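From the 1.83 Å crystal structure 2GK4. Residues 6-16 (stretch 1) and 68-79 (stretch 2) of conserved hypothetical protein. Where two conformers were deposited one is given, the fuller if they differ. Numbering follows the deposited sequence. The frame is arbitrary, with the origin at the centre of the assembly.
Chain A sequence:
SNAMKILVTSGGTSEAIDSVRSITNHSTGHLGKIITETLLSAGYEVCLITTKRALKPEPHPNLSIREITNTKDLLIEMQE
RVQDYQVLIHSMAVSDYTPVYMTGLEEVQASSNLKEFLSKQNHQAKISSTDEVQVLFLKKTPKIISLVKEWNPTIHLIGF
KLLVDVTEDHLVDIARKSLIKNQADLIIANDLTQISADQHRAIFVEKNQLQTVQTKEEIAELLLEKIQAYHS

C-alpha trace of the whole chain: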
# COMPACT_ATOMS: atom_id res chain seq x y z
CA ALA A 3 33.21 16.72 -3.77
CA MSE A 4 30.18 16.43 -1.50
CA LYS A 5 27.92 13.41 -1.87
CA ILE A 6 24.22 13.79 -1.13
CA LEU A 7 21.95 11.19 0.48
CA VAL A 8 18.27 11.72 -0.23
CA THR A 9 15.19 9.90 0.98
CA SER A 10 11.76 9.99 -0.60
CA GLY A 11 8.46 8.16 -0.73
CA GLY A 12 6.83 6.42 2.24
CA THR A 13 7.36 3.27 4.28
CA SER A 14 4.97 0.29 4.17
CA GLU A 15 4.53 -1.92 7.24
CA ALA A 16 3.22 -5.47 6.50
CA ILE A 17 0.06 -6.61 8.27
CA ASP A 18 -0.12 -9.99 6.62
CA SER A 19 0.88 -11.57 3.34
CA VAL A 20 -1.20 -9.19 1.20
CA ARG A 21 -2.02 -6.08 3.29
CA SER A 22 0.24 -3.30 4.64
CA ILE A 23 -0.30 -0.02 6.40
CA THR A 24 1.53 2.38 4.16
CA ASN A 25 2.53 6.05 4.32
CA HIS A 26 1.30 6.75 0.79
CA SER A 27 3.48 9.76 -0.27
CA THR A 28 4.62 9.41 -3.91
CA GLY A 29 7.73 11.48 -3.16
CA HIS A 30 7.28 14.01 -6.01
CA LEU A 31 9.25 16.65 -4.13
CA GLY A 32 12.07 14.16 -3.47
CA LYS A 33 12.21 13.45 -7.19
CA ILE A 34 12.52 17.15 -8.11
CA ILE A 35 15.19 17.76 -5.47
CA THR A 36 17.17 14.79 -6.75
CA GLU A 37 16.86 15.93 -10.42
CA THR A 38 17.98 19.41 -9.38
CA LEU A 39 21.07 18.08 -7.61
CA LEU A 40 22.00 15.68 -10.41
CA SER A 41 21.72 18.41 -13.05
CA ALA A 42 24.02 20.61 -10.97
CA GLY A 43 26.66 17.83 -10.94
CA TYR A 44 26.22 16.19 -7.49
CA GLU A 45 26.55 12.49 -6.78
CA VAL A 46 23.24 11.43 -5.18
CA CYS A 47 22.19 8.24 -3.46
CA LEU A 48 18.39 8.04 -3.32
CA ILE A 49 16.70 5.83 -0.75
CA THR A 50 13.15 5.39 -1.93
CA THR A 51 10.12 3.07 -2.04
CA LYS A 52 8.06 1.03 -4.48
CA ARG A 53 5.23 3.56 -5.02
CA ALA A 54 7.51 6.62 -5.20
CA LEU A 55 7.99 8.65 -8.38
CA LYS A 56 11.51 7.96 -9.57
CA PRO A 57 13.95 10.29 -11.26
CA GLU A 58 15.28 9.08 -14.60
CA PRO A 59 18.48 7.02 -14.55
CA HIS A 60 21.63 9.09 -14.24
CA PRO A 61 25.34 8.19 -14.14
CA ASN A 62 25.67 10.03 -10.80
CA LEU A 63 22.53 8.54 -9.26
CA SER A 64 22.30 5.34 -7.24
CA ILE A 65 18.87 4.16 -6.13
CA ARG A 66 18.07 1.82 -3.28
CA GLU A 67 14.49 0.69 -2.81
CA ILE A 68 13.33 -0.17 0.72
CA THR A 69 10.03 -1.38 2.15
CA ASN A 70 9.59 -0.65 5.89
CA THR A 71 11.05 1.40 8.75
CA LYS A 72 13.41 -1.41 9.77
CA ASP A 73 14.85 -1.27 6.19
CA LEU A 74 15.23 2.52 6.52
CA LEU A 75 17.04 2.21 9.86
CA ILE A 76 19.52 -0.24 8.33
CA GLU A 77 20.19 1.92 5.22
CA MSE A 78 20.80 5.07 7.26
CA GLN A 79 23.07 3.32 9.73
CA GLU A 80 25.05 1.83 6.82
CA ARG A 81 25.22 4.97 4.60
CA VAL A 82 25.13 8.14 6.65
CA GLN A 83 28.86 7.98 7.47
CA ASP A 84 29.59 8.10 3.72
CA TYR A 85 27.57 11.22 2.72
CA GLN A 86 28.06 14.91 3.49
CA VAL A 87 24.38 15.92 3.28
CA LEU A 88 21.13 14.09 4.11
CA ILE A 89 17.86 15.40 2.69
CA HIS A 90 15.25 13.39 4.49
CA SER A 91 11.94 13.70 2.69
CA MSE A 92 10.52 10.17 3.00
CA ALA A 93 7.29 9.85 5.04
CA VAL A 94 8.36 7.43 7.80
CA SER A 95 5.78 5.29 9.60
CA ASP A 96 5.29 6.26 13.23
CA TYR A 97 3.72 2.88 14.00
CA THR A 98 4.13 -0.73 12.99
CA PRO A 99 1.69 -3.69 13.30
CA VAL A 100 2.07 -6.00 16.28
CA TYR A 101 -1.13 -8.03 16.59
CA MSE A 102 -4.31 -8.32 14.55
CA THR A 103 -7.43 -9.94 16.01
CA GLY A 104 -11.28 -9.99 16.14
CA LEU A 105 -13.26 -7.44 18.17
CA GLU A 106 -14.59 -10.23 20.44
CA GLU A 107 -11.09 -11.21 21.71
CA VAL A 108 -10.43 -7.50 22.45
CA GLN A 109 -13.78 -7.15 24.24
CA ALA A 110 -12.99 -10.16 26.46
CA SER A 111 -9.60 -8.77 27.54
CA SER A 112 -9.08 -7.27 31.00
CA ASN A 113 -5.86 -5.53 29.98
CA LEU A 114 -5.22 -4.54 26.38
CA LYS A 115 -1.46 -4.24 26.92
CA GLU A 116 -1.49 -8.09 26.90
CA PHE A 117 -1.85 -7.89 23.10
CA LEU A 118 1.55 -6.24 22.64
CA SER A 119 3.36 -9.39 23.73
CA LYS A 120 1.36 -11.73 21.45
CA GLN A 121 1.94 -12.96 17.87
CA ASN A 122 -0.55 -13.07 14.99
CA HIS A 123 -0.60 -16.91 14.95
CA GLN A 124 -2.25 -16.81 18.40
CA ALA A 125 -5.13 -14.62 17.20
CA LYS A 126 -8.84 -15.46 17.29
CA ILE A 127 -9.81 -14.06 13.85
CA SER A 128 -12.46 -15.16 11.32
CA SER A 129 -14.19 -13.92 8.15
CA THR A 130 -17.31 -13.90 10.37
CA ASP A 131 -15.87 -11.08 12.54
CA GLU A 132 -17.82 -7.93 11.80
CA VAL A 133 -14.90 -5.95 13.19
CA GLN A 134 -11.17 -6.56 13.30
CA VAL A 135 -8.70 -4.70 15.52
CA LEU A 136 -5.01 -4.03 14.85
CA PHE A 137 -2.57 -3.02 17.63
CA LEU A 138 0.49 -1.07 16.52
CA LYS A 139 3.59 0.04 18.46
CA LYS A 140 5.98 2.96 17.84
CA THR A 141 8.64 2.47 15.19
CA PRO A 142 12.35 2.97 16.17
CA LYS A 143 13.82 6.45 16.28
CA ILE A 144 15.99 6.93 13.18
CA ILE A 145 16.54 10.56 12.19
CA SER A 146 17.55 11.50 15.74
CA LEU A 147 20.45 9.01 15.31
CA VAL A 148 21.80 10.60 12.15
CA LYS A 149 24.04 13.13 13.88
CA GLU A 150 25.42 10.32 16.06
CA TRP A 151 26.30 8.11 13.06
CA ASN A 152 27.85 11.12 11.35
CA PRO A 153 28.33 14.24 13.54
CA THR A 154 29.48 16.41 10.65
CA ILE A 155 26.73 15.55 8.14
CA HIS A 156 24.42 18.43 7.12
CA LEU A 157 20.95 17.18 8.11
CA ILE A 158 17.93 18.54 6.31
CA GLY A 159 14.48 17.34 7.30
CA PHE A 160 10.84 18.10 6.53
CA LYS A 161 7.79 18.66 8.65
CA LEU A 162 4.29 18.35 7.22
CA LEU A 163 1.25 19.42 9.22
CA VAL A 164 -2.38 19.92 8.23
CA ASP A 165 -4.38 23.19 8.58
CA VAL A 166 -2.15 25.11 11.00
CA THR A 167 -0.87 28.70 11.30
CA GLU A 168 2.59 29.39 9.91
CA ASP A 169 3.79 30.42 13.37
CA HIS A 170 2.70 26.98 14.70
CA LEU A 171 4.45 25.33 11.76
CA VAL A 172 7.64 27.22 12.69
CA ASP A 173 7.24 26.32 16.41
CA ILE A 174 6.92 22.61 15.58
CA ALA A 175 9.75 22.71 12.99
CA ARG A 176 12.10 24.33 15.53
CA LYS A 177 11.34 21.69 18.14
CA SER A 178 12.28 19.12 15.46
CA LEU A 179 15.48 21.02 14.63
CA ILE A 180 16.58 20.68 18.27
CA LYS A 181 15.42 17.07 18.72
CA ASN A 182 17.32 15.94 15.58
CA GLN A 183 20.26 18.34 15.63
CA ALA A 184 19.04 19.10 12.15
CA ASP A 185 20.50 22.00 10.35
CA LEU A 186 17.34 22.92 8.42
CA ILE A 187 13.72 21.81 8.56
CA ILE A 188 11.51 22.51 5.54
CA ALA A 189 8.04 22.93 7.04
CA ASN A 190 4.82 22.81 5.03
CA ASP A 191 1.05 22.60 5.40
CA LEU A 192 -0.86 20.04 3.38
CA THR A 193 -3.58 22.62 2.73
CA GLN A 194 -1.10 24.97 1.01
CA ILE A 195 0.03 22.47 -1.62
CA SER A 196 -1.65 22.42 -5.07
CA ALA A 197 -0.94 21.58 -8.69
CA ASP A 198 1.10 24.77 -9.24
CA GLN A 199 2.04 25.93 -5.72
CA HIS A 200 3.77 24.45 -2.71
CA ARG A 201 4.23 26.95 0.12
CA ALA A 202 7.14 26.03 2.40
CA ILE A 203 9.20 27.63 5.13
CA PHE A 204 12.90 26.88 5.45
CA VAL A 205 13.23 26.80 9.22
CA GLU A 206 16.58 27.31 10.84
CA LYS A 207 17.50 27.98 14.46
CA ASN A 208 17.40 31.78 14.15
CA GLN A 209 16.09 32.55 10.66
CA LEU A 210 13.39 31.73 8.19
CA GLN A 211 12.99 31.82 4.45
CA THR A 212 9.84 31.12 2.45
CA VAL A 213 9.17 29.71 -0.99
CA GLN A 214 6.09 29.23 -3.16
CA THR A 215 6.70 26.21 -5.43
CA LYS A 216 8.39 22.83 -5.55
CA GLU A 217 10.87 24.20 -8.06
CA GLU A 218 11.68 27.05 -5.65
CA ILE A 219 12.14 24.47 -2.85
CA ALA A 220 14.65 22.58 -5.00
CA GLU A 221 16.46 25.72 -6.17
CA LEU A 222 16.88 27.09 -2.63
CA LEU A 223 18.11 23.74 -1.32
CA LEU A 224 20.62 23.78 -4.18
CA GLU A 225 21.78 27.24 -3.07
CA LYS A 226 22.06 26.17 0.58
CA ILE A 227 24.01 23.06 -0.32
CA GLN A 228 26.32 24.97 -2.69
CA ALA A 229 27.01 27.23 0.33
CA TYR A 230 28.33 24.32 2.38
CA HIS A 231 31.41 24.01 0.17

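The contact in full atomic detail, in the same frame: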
# COMPACT_ATOMS: atom_id res chain seq x y z
N ILE A 6 25.51 13.50 -1.76
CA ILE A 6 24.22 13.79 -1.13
C ILE A 6 23.36 12.53 -1.00
O ILE A 6 23.13 11.83 -1.97
CB ILE A 6 23.41 14.83 -1.96
CG1 ILE A 6 24.32 15.95 -2.52
CG2 ILE A 6 22.24 15.38 -1.15
CD1 ILE A 6 24.84 16.91 -1.51
N LEU A 7 22.88 12.27 0.23
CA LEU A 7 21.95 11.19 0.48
C LEU A 7 20.55 11.79 0.56
O LEU A 7 20.32 12.79 1.24
CB LEU A 7 22.33 10.51 1.82
CG LEU A 7 21.59 9.24 2.27
CD1 LEU A 7 21.76 8.08 1.27
CD2 LEU A 7 22.13 8.87 3.65
N VAL A 8 19.62 11.20 -0.17
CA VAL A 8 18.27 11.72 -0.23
C VAL A 8 17.32 10.59 0.08
O VAL A 8 17.54 9.43 -0.35
CB VAL A 8 17.93 12.36 -1.64
CG1 VAL A 8 16.49 12.86 -1.67
CG2 VAL A 8 18.94 13.49 -2.03
N THR A 9 16.26 10.88 0.84
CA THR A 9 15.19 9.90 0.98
C THR A 9 13.90 10.46 0.42
O THR A 9 13.63 11.68 0.48
CB THR A 9 14.93 9.43 2.46
OG1 THR A 9 14.30 10.50 3.19
CG2 THR A 9 16.26 9.01 3.19
N SER A 10 13.10 9.58 -0.17
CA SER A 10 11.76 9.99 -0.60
C SER A 10 10.76 8.84 -0.56
O SER A 10 11.13 7.66 -0.48
CB SER A 10 11.83 10.55 -2.04
OG SER A 10 11.92 9.46 -2.96
N GLY A 11 9.48 9.19 -0.66
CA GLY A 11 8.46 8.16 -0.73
C GLY A 11 7.85 7.94 0.64
O GLY A 11 7.69 8.89 1.41
N GLY A 12 7.46 6.71 0.94
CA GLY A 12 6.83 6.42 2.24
C GLY A 12 6.97 4.94 2.55
O GLY A 12 6.84 4.08 1.66
N THR A 13 7.17 4.64 3.83
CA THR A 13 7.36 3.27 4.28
C THR A 13 6.04 2.51 4.32
O THR A 13 4.95 3.10 4.46
CB THR A 13 8.00 3.21 5.70
OG1 THR A 13 7.24 4.02 6.63
CG2 THR A 13 9.48 3.68 5.66
N SER A 14 6.12 1.19 4.14
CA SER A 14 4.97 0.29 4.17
C SER A 14 5.27 -0.76 5.23
O SER A 14 6.33 -1.39 5.21
CB SER A 14 4.78 -0.43 2.83
OG SER A 14 4.14 0.40 1.87
N GLU A 15 4.34 -0.96 6.16
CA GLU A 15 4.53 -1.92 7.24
C GLU A 15 3.56 -3.10 7.03
O GLU A 15 2.35 -2.91 7.07
CB GLU A 15 4.29 -1.23 8.58
CG GLU A 15 5.13 0.03 8.82
CD GLU A 15 6.61 -0.25 8.95
OE1 GLU A 15 6.99 -1.22 9.68
OE2 GLU A 15 7.40 0.52 8.35
N ALA A 16 4.08 -4.31 6.81
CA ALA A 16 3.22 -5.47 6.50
C ALA A 16 2.30 -5.85 7.65
O ALA A 16 2.71 -5.89 8.82
CB ALA A 16 4.05 -6.67 6.05
N ILE A 68 13.57 0.47 -0.57
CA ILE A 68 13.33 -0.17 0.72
C ILE A 68 11.83 -0.34 0.89
O ILE A 68 11.04 0.21 0.11
CB ILE A 68 13.90 0.65 1.89
CG1 ILE A 68 13.23 2.04 1.96
CG2 ILE A 68 15.43 0.74 1.79
CD1 ILE A 68 13.30 2.67 3.31
N THR A 69 11.44 -1.08 1.93
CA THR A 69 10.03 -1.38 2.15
C THR A 69 9.55 -0.71 3.42
O THR A 69 8.67 0.17 3.37
CB THR A 69 9.76 -2.89 2.17
OG1 THR A 69 10.13 -3.44 0.89
CG2 THR A 69 8.26 -3.17 2.39
N ASN A 70 10.13 -1.06 4.57
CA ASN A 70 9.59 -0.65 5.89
C ASN A 70 10.57 0.16 6.72
O ASN A 70 11.70 0.45 6.26
CB ASN A 70 9.05 -1.86 6.68
CG ASN A 70 10.14 -2.88 7.03
OD1 ASN A 70 11.33 -2.60 6.96
ND2 ASN A 70 9.71 -4.06 7.44
N THR A 71 10.17 0.54 7.93
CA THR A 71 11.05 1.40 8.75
C THR A 71 12.32 0.67 9.17
O THR A 71 13.40 1.27 9.19
CB THR A 71 10.36 2.00 9.98
OG1 THR A 71 9.84 0.95 10.81
CG2 THR A 71 9.26 2.96 9.56
N LYS A 72 12.20 -0.63 9.47
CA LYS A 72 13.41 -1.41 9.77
C LYS A 72 14.45 -1.28 8.64
O LYS A 72 15.62 -1.07 8.91
CB LYS A 72 13.08 -2.89 10.02
CG LYS A 72 14.28 -3.76 10.44
CD LYS A 72 13.83 -5.20 10.80
CE LYS A 72 13.57 -5.39 12.32
NZ LYS A 72 12.48 -4.54 12.90
N ASP A 73 13.99 -1.43 7.39
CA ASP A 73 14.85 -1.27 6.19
C ASP A 73 15.49 0.12 6.20
O ASP A 73 16.69 0.26 5.89
CB ASP A 73 14.07 -1.44 4.87
CG ASP A 73 13.50 -2.83 4.65
OD1 ASP A 73 13.90 -3.81 5.33
OD2 ASP A 73 12.59 -2.94 3.77
N LEU A 74 14.70 1.15 6.53
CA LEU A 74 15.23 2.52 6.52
C LEU A 74 16.32 2.70 7.58
O LEU A 74 17.38 3.28 7.33
CB LEU A 74 14.11 3.56 6.72
CG LEU A 74 14.66 5.00 6.81
CD1 LEU A 74 15.31 5.42 5.48
CD2 LEU A 74 13.55 5.92 7.16
N LEU A 75 16.06 2.16 8.77
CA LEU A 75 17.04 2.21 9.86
C LEU A 75 18.39 1.61 9.42
O LEU A 75 19.45 2.19 9.64
CB LEU A 75 16.48 1.46 11.08
CG LEU A 75 17.41 1.33 12.30
CD1 LEU A 75 17.70 2.71 12.92
CD2 LEU A 75 16.79 0.39 13.33
N ILE A 76 18.33 0.44 8.78
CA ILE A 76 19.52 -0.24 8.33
C ILE A 76 20.27 0.56 7.24
O ILE A 76 21.50 0.68 7.28
CB ILE A 76 19.14 -1.65 7.84
CG1 ILE A 76 18.68 -2.48 9.05
CG2 ILE A 76 20.28 -2.32 7.02
CD1 ILE A 76 17.89 -3.73 8.61
N GLU A 77 19.54 1.11 6.28
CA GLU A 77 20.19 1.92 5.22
C GLU A 77 20.88 3.15 5.76
O GLU A 77 22.00 3.50 5.33
CB GLU A 77 19.18 2.37 4.15
CG GLU A 77 18.66 1.24 3.30
CD GLU A 77 19.74 0.51 2.50
OE1 GLU A 77 19.60 -0.72 2.35
OE2 GLU A 77 20.69 1.16 1.99
N MSE A 78 20.23 3.83 6.70
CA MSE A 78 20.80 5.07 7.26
C MSE A 78 22.04 4.74 8.07
O MSE A 78 23.07 5.43 7.98
CB MSE A 78 19.80 5.75 8.19
CG MSE A 78 18.59 6.34 7.51
SE MSE A 78 18.96 7.78 6.23
CE MSE A 78 19.01 6.68 4.71
N GLN A 79 21.94 3.70 8.89
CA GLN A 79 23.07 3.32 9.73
C GLN A 79 24.28 2.93 8.87
O GLN A 79 25.44 3.24 9.21
CB GLN A 79 22.60 2.20 10.64
CG GLN A 79 23.59 1.25 11.12
CD GLN A 79 22.88 0.16 11.87
OE1 GLN A 79 22.44 -0.85 11.29
NE2 GLN A 79 22.67 0.39 13.17
O HOH W 1 9.57 -1.89 10.25
O HOH W 2 6.87 -4.77 7.55

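The contact has two characters: a polar end, where the loop and short strand of stretch 1 meet the start of the helix in stretch 2, and an apolar end, where strand 6-9 lies beside that helix. Strand and helix run almost exactly antiparallel, at 174°, with their axes 11.4 Å apart at closest approach, so the gap between them is filled by side chains from both sides, among them Leu7, Thr9, Leu74 and Met78.

At the polar end the backbones come close enough to bond directly. Ser14 N donates to Thr69 O over 2.9 Å in a nearly straight bond, 171° at the hydrogen, and Thr13 CA sits 3.5 Å from the same Thr69 O in a CA-H...O contact. This anchors the residues just ahead of the helix to the start of strand 14-16.

Glu15 then reaches the helix itself. Its CB points sideways, but chi1 and chi2 are both m (-55° and -66°), and this folded side chain brings the carboxylate to the first turn. There Glu15 OE2 accepts from Thr71 N at 2.8 Å. The first NH groups of a helix lack carbonyl partners in a preceding turn, so a carboxylate is well suited to this place: it accepts the hydrogen bond, and its negative charge is favourable near the helix N-terminus. The other oxygen, OE1, also hydrogen-bonded elsewhere in the structure, takes part in a water bridge: water 1 donates to Glu15 OE1 (2.7 Å) and accepts from Lys72 N (3.0 Å), extending the reach of the same side chain to the next free NH.

Asn70 is the N-cap. With chi1 at 64° (p) and chi2 at 15°, its side chain turns back over the first turn, and Asn70 OD1 accepts from Asp73 N at 2.9 Å. Asp73 returns the favour: in the m rotamer, its OD2 accepts from Thr69 N (2.9 Å) and Asn70 N (3.2 Å). Asparagine suits the cap because its amide offers an acceptor on one side and a donor on the other; Asn70 ND2 donates to water 2 (2.9 Å), which also accepts from Ala16 N (2.9 Å) and so links the two stretches. The CB of Asn70 meanwhile packs close to Ser14 O, at 3.1 Å.

Thr13 points toward the helix start, and in its p rotamer (53°) the methyl CG2 lies 3.8 Å from Asn70 C, while OG1, hydrogen-bonded elsewhere in the structure, is 3.7 Å from Thr71 CG2. A threonine can thus pack and bond at once.

At the apolar end, Leu7 and Thr9, alternate residues of the strand, point toward the helix, whereas Val8 between them points away. Met78, a selenomethionine, has its CB sideways, yet chi1 and chi2 (-70° and -62°, both m) bend the flexible chain back so that CE lies 4.0 Å from Leu7 CD2 and 3.9 Å from Thr9 CG2. Thr9, at 72° (p), also places CG2 4.4 Å from Leu74 CD1, one helical turn before Met78; its OG1 is satisfied elsewhere.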